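Local coordinates for probable polysaccharide deacetylase pdaA (Bacillus subtilis, PDB 1NY1), which deacetylates N-acetylmuramic acid residues in peptidoglycan glycan strands, leading to the muramic delta-lactam of the spore cortex, and is required for germination, at residues Asn124-Val127 / Tyr128-Thr131; Gly78-Val81 / Lys82-Gln86; Leu62-Leu65 / Lys66-Val70. All coordinates share one frame; numbering follows the deposited sequence.

Contact 1 (Asn124-Val127 / Tyr128-Thr131); sequences NEEV and YKIT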
loop_
_atom_site.group_PDB
_atom_site.type_symbol
_atom_site.label_atom_id
_atom_site.label_comp_id
_atom_site.label_asym_id
_atom_site.label_seq_id
_atom_site.Cartn_x
_atom_site.Cartn_y
_atom_site.Cartn_z
ATOM N N ASN A 124 8.822 -12.876 2.187
ATOM C CA ASN A 124 8.649 -13.127 3.618
ATOM C C ASN A 124 9.893 -13.797 4.193
ATOM O O ASN A 124 10.333 -13.470 5.297
ATOM C CB ASN A 124 7.426 -14.016 3.852
ATOM C CG ASN A 124 6.129 -13.322 3.497
ATOM O OD1 ASN A 124 5.110 -13.971 3.254
ATOM N ND2 ASN A 124 6.155 -11.993 3.472
ATOM N N GLU A 125 10.453 -14.732 3.431
ATOM C CA GLU A 125 11.654 -15.456 3.838
ATOM C C GLU A 125 12.776 -14.469 4.167
ATOM O O GLU A 125 13.370 -14.532 5.243
ATOM C CB GLU A 125 12.097 -16.406 2.712
ATOM C CG GLU A 125 13.468 -17.069 2.900
ATOM C CD GLU A 125 13.420 -18.387 3.663
ATOM O OE1 GLU A 125 12.330 -18.803 4.106
ATOM O OE2 GLU A 125 14.489 -19.012 3.817
ATOM N N GLU A 126 13.050 -13.552 3.242
ATOM C CA GLU A 126 14.103 -12.559 3.430
ATOM C C GLU A 126 13.771 -11.574 4.550
ATOM O O GLU A 126 14.647 -11.184 5.329
ATOM C CB GLU A 126 14.349 -11.802 2.121
ATOM C CG GLU A 126 15.581 -10.913 2.153
ATOM C CD GLU A 126 16.860 -11.693 2.389
ATOM O OE1 GLU A 126 17.814 -11.105 2.940
ATOM O OE2 GLU A 126 16.911 -12.886 2.015
ATOM N N VAL A 127 12.511 -11.160 4.629
ATOM C CA VAL A 127 12.098 -10.239 5.681
ATOM C C VAL A 127 12.324 -10.903 7.042
ATOM O O VAL A 127 12.830 -10.272 7.969
ATOM C CB VAL A 127 10.602 -9.851 5.543
ATOM C CG1 VAL A 127 10.155 -9.027 6.751
ATOM C CG2 VAL A 127 10.391 -9.054 4.267
ATOM N N TYR A 128 11.964 -12.178 7.154
ATOM C CA TYR A 128 12.130 -12.893 8.416
ATOM C C TYR A 128 13.592 -13.008 8.832
ATOM O O TYR A 128 13.919 -12.892 10.013
ATOM C CB TYR A 128 11.506 -14.289 8.336
ATOM C CG TYR A 128 11.507 -15.017 9.664
ATOM C CD1 TYR A 128 12.615 -15.764 10.079
ATOM C CD2 TYR A 128 10.411 -14.930 10.525
ATOM C CE1 TYR A 128 12.628 -16.408 11.319
ATOM C CE2 TYR A 128 10.417 -15.566 11.767
ATOM C CZ TYR A 128 11.527 -16.303 12.154
ATOM O OH TYR A 128 11.527 -16.944 13.374
ATOM N N LYS A 129 14.466 -13.245 7.862
ATOM C CA LYS A 129 15.896 -13.359 8.126
ATOM C C LYS A 129 16.392 -12.076 8.781
ATOM O O LYS A 129 17.328 -12.084 9.581
ATOM C CB LYS A 129 16.654 -13.575 6.814
ATOM C CG LYS A 129 18.168 -13.601 6.961
ATOM C CD LYS A 129 18.861 -13.592 5.610
ATOM C CE LYS A 129 20.375 -13.650 5.772
ATOM N NZ LYS A 129 21.092 -13.595 4.461
ATOM N N ILE A 130 15.751 -10.968 8.431
ATOM C CA ILE A 130 16.133 -9.667 8.960
ATOM C C ILE A 130 15.449 -9.296 10.273
ATOM O O ILE A 130 16.104 -8.874 11.226
ATOM C CB ILE A 130 15.819 -8.553 7.932
ATOM C CG1 ILE A 130 16.636 -8.781 6.655
ATOM C CG2 ILE A 130 16.112 -7.188 8.538
ATOM C CD1 ILE A 130 16.246 -7.877 5.502
ATOM N N THR A 131 14.133 -9.459 10.311
ATOM C CA THR A 131 13.334 -9.093 11.477
ATOM C C THR A 131 13.023 -10.216 12.459
ATOM O O THR A 131 12.742 -9.959 13.629
ATOM C CB THR A 131 11.994 -8.513 11.035
ATOM O OG1 THR A 131 11.214 -9.551 10.434
ATOM C CG2 THR A 131 12.206 -7.404 10.019
HETATM O O HOH W 1 19.630 -13.502 1.975
#
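Asn124 and Tyr128, Glu125 and Lys129, and Val127 and Thr131 are joined by the i to i+4 backbone bonds of an alpha-helix, Tyr128 N giving its hydrogen to Asn124 O at 2.8 Å and Thr131 N to Val127 O at 2.8 Å, the latter nearly straight at 171°. Ile130 N is held less firmly, with weak bonds to both Glu126 O and Val127 O. On this frame the side chains of Glu126 and Lys129 run side by side and point the same way. Lys129 is fully extended, whereas Glu126 bends at CG (chi2 61°), which brings OE1 to 3.8 Å from Lys129 CD, alongside the aliphatic chain. The charged ends stop short of a salt bridge, OE1 and Lys129 NZ being 4.4 Å apart; a water closes the gap, donating to Glu126 OE2 at 2.8 Å and accepting from Lys129 NZ. The pair illustrates water-bridged i to i+3 charge pairing near the end of helix 113-131. Glu126, Val127 and Ile130 rest on Val81 of helix 78-83, and Val127 also reaches Ile98 of strand 97-100. Val127, which is buried, brings CG1 to 3.9 Å from Thr131 OG1, and this hydroxyl also lies 3.0 Å from Val127 O. The chi1 of 68° puts OG1 between backbone N and carbonyl carbon, where Lys133 N donates to it. A valine replacing Thr131 would probably leave Lys133 N without this acceptor at the helix end. One residue earlier, Ile130 lays CG1 against Glu126 O at 3.4 Å.

Contact 2 (Gly78-Val81 / Lys82-Gln86); sequences GHFV and KDQPQ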
loop_
_atom_site.group_PDB
_atom_site.type_symbol
_atom_site.label_atom_id
_atom_site.label_comp_id
_atom_site.label_asym_id
_atom_site.label_seq_id
_atom_site.Cartn_x
_atom_site.Cartn_y
_atom_site.Cartn_z
ATOM N N GLY A 78 11.424 -7.893 -3.524
ATOM C CA GLY A 78 12.626 -8.608 -3.148
ATOM C C GLY A 78 13.849 -7.707 -3.185
ATOM O O GLY A 78 14.668 -7.714 -2.266
ATOM N N HIS A 79 13.972 -6.912 -4.244
ATOM C CA HIS A 79 15.114 -6.017 -4.376
ATOM C C HIS A 79 15.239 -5.032 -3.222
ATOM O O HIS A 79 16.332 -4.820 -2.696
ATOM C CB HIS A 79 15.042 -5.223 -5.680
ATOM C CG HIS A 79 16.094 -4.161 -5.782
ATOM N ND1 HIS A 79 17.430 -4.452 -5.959
ATOM C CD2 HIS A 79 16.017 -2.815 -5.656
ATOM C CE1 HIS A 79 18.130 -3.333 -5.934
ATOM N NE2 HIS A 79 17.297 -2.324 -5.751
ATOM N N PHE A 80 14.124 -4.415 -2.844
ATOM C CA PHE A 80 14.141 -3.447 -1.757
ATOM C C PHE A 80 14.632 -4.088 -0.464
ATOM O O PHE A 80 15.472 -3.526 0.244
ATOM C CB PHE A 80 12.746 -2.865 -1.528
ATOM C CG PHE A 80 12.724 -1.748 -0.530
ATOM C CD1 PHE A 80 13.114 -0.464 -0.899
ATOM C CD2 PHE A 80 12.376 -1.988 0.792
ATOM C CE1 PHE A 80 13.159 0.566 0.038
ATOM C CE2 PHE A 80 12.417 -0.967 1.740
ATOM C CZ PHE A 80 12.812 0.313 1.361
ATOM N N VAL A 81 14.095 -5.263 -0.154
ATOM C CA VAL A 81 14.478 -5.977 1.057
ATOM C C VAL A 81 15.967 -6.318 1.053
ATOM O O VAL A 81 16.663 -6.088 2.038
ATOM C CB VAL A 81 13.648 -7.277 1.219
ATOM C CG1 VAL A 81 14.141 -8.068 2.422
ATOM C CG2 VAL A 81 12.175 -6.931 1.398
ATOM N N LYS A 82 16.451 -6.855 -0.059
ATOM C CA LYS A 82 17.855 -7.225 -0.180
ATOM C C LYS A 82 18.776 -6.000 -0.183
ATOM O O LYS A 82 19.882 -6.042 0.354
ATOM C CB LYS A 82 18.074 -8.024 -1.466
ATOM C CG LYS A 82 17.189 -9.267 -1.601
ATOM C CD LYS A 82 17.766 -10.479 -0.884
ATOM C CE LYS A 82 18.967 -11.048 -1.640
ATOM N NZ LYS A 82 19.548 -12.241 -0.953
ATOM N N ASP A 83 18.319 -4.905 -0.779
ATOM C CA ASP A 83 19.138 -3.700 -0.858
ATOM C C ASP A 83 19.095 -2.812 0.385
ATOM O O ASP A 83 20.075 -2.129 0.699
ATOM C CB ASP A 83 18.724 -2.883 -2.091
ATOM C CG ASP A 83 19.643 -1.712 -2.347
ATOM O OD1 ASP A 83 20.859 -1.944 -2.528
ATOM O OD2 ASP A 83 19.153 -0.559 -2.370
ATOM N N GLN A 84 17.976 -2.834 1.103
ATOM C CA GLN A 84 17.807 -1.986 2.283
ATOM C C GLN A 84 17.415 -2.704 3.578
ATOM O O GLN A 84 16.408 -2.359 4.208
ATOM C CB GLN A 84 16.758 -0.917 1.976
ATOM C CG GLN A 84 17.124 -0.002 0.817
ATOM C CD GLN A 84 18.314 0.874 1.135
ATOM O OE1 GLN A 84 18.441 1.382 2.248
ATOM N NE2 GLN A 84 19.186 1.075 0.152
ATOM N N PRO A 85 18.221 -3.686 4.012
ATOM C CA PRO A 85 17.958 -4.457 5.237
ATOM C C PRO A 85 17.703 -3.597 6.480
ATOM O O PRO A 85 16.790 -3.873 7.259
ATOM C CB PRO A 85 19.220 -5.305 5.396
ATOM C CG PRO A 85 19.738 -5.428 3.993
ATOM C CD PRO A 85 19.517 -4.061 3.424
ATOM N N GLN A 86 18.515 -2.560 6.666
ATOM C CA GLN A 86 18.370 -1.689 7.824
ATOM C C GLN A 86 17.015 -0.984 7.857
ATOM O O GLN A 86 16.425 -0.822 8.926
ATOM C CB GLN A 86 19.504 -0.661 7.864
ATOM C CG GLN A 86 20.890 -1.294 7.865
ATOM C CD GLN A 86 21.995 -0.301 8.172
ATOM O OE1 GLN A 86 22.129 0.730 7.506
ATOM N NE2 GLN A 86 22.801 -0.611 9.185
HETATM O O HOH W 2 17.332 0.496 -3.873
#
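The short helix 78-83, which follows strand 73-76, ends in this contact and gives way at Gln84 to helix 85-93. Three backbone bonds carry the turn: Lys82 N to Gly78 O, Asp83 N to His79 O and Gln84 N to Phe80 O, the last at 2.7 Å. The helix then stops. Gln84 leaves helical geometry and takes the N-cap position of the next helix, while Pro85, in the first turn of helix 85-93, has no N-H to give, a lack that costs no helical bond at this position. The contact lies in the NodB homology region close to the metal site, the side chains of His79 and Phe80 being about 8 Å from those of the metal ligands His105 and His101 respectively. Two aromatic rings of helix 78-83 each receive an aliphatic carbon from the residue four places on. Asp83 CB sits over one face of the His79 ring, 4.1 Å from its centroid and displaced toward the rim, in a CH-pi contact. The two side chains point the same way with ring and carboxylate planes only 11° apart, and a water that donates to Asp83 OD2 at 2.6 Å also makes a weak bond with His79 NE2. Gln84 CB lies over a face of Phe80 in the same manner, 4.3 Å from the ring centroid, but here the side chains cross, and the amide is turned 42° from the ring. With CG beside the backbone N (chi1 -61°) and a second bend at chi2, the amide folds back so that Gln84 NE2 donates to Asp83 OD2 at 3.0 Å, from above the carboxylate plane. One carboxylate oxygen thus accepts from both the amide and the water. Phe80 itself is buried, packed on Leu87, Ile88 and Met91.

Contact 3 (Leu62-Leu65 / Lys66-Val70); sequences LDVL and KKHRV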
loop_
_atom_site.group_PDB
_atom_site.type_symbol
_atom_site.label_atom_id
_atom_site.label_comp_id
_atom_site.label_asym_id
_atom_site.label_seq_id
_atom_site.Cartn_x
_atom_site.Cartn_y
_atom_site.Cartn_z
ATOM N N LEU A 62 9.999 7.559 7.640
ATOM C CA LEU A 62 9.831 6.817 8.881
ATOM C C LEU A 62 9.860 7.770 10.081
ATOM O O LEU A 62 9.114 7.577 11.037
ATOM C CB LEU A 62 10.922 5.744 9.003
ATOM C CG LEU A 62 10.730 4.526 8.082
ATOM C CD1 LEU A 62 11.971 3.641 8.106
ATOM C CD2 LEU A 62 9.503 3.729 8.531
ATOM N N ASP A 63 10.702 8.800 10.025
ATOM C CA ASP A 63 10.786 9.770 11.119
ATOM C C ASP A 63 9.471 10.535 11.246
ATOM O O ASP A 63 8.987 10.785 12.353
ATOM C CB ASP A 63 11.925 10.776 10.897
ATOM C CG ASP A 63 13.306 10.134 10.949
ATOM O OD1 ASP A 63 13.457 9.064 11.576
ATOM O OD2 ASP A 63 14.247 10.716 10.372
ATOM N N VAL A 64 8.898 10.909 10.106
ATOM C CA VAL A 64 7.635 11.641 10.079
ATOM C C VAL A 64 6.502 10.794 10.661
ATOM O O VAL A 64 5.689 11.286 11.447
ATOM C CB VAL A 64 7.289 12.068 8.629
ATOM C CG1 VAL A 64 5.862 12.604 8.553
ATOM C CG2 VAL A 64 8.279 13.130 8.159
ATOM N N LEU A 65 6.452 9.518 10.288
ATOM C CA LEU A 65 5.412 8.636 10.800
ATOM C C LEU A 65 5.551 8.434 12.308
ATOM O O LEU A 65 4.554 8.322 13.019
ATOM C CB LEU A 65 5.455 7.286 10.077
ATOM C CG LEU A 65 5.040 7.337 8.598
ATOM C CD1 LEU A 65 5.276 5.983 7.949
ATOM C CD2 LEU A 65 3.565 7.730 8.481
ATOM N N LYS A 66 6.788 8.393 12.793
ATOM C CA LYS A 66 7.037 8.221 14.220
ATOM C C LYS A 66 6.589 9.479 14.962
ATOM O O LYS A 66 5.935 9.397 16.002
ATOM C CB LYS A 66 8.526 7.982 14.473
ATOM C CG LYS A 66 8.872 7.772 15.933
ATOM C CD LYS A 66 10.363 7.605 16.122
ATOM C CE LYS A 66 10.702 7.466 17.596
ATOM N NZ LYS A 66 12.174 7.495 17.830
ATOM N N LYS A 67 6.948 10.637 14.415
ATOM C CA LYS A 67 6.583 11.918 15.006
ATOM C C LYS A 67 5.072 12.041 15.202
ATOM O O LYS A 67 4.610 12.544 16.228
ATOM C CB LYS A 67 7.074 13.061 14.115
ATOM C CG LYS A 67 6.449 14.405 14.435
ATOM C CD LYS A 67 6.797 15.444 13.380
ATOM C CE LYS A 67 5.863 16.647 13.477
ATOM N NZ LYS A 67 6.052 17.590 12.337
ATOM N N HIS A 68 4.311 11.583 14.213
ATOM C CA HIS A 68 2.851 11.644 14.253
ATOM C C HIS A 68 2.234 10.379 14.841
ATOM O O HIS A 68 1.015 10.271 14.946
ATOM C CB HIS A 68 2.302 11.847 12.838
ATOM C CG HIS A 68 2.604 13.192 12.259
ATOM N ND1 HIS A 68 2.007 14.346 12.717
ATOM C CD2 HIS A 68 3.446 13.568 11.268
ATOM C CE1 HIS A 68 2.470 15.377 12.032
ATOM N NE2 HIS A 68 3.346 14.932 11.148
ATOM N N ARG A 69 3.091 9.440 15.225
ATOM C CA ARG A 69 2.683 8.156 15.782
ATOM C C ARG A 69 1.634 7.483 14.896
ATOM O O ARG A 69 0.599 7.004 15.367
ATOM C CB ARG A 69 2.153 8.309 17.214
ATOM C CG ARG A 69 2.330 7.040 18.052
ATOM C CD ARG A 69 2.040 7.279 19.529
ATOM N NE ARG A 69 2.216 6.078 20.348
ATOM C CZ ARG A 69 3.391 5.582 20.726
ATOM N NH1 ARG A 69 4.521 6.174 20.363
ATOM N NH2 ARG A 69 3.434 4.495 21.486
ATOM N N VAL A 70 1.922 7.459 13.601
ATOM C CA VAL A 70 1.048 6.840 12.621
ATOM C C VAL A 70 1.713 5.562 12.126
ATOM O O VAL A 70 2.924 5.526 11.921
ATOM C CB VAL A 70 0.794 7.787 11.429
ATOM C CG1 VAL A 70 0.005 7.064 10.342
ATOM C CG2 VAL A 70 0.029 9.016 11.902
#
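Leu65 and Val70 meet where helix 58-67 ends in a Schellman motif, inside the beta-alpha-beta unit formed by strand 44-51, this helix and strand 73-76. The backbone bonds come in two sets. Lys66 N, Lys67 N and His68 N donate in ordinary i to i+4 fashion to Leu62 O, Asp63 O and Val64 O, at 2.9 to 3.1 Å. Then Arg69 takes a positive phi of 50° and the chain reverses: Val70 N reaches back five residues to Leu65 O at 2.8 Å, while Arg69 N donates to Lys66 O at 2.9 Å.

The apolar contact accompanies this 6-to-1 bond. The Leu65 and Val70 side chains cross obliquely, CD2 of Leu65 resting 4.0 Å from Val70 CB and nearly as close to CG1, a hydrophobic pairing across the capping turn. Both side chains also touch Leu47 of strand 44-51, so that the end of the helix and the chain leaving it share one patch of the sheet.

Polar ends reach neighbouring helices. Asp63 forms a salt bridge with Arg90 of helix 85-93; Lys67 does so with Asp210 of helix 205-219, whose OD1 is also hydrogen-bonded to His68 NE2. Two differently placed side chains therefore converge on one carboxylate oxygen.

The histidine ring has its own aliphatic neighbours. With His68 CG beside the backbone N (chi1 -69°), the ring swings alongside Val64, and Lys67 CD lies over one of its faces. Val64 CG1 meets the edge in the ring plane, 3.8 Å from His68 CD2.

How the contacts relate
From the N terminus the order is contact 3, contact 2, contact 1, each a local turn completed before the next begins, so none nests in or crosses another. Contact 3 closes the capping turn that sends the chain from helix 58-67 toward strand 73-76; contact 2 follows that strand and closes the bend between helices 78-83 and 85-93; contact 1 finishes helix 113-131. Contacts 1 and 2 touch, Glu126 CG and Ile130 CD1 both reaching Val81 CG1, and Ile130 CG2 meeting Pro85 O, which joins the later helix to the joint between the two earlier ones. Contact 3 stands apart, its centre about 21 Å from that of contact 2.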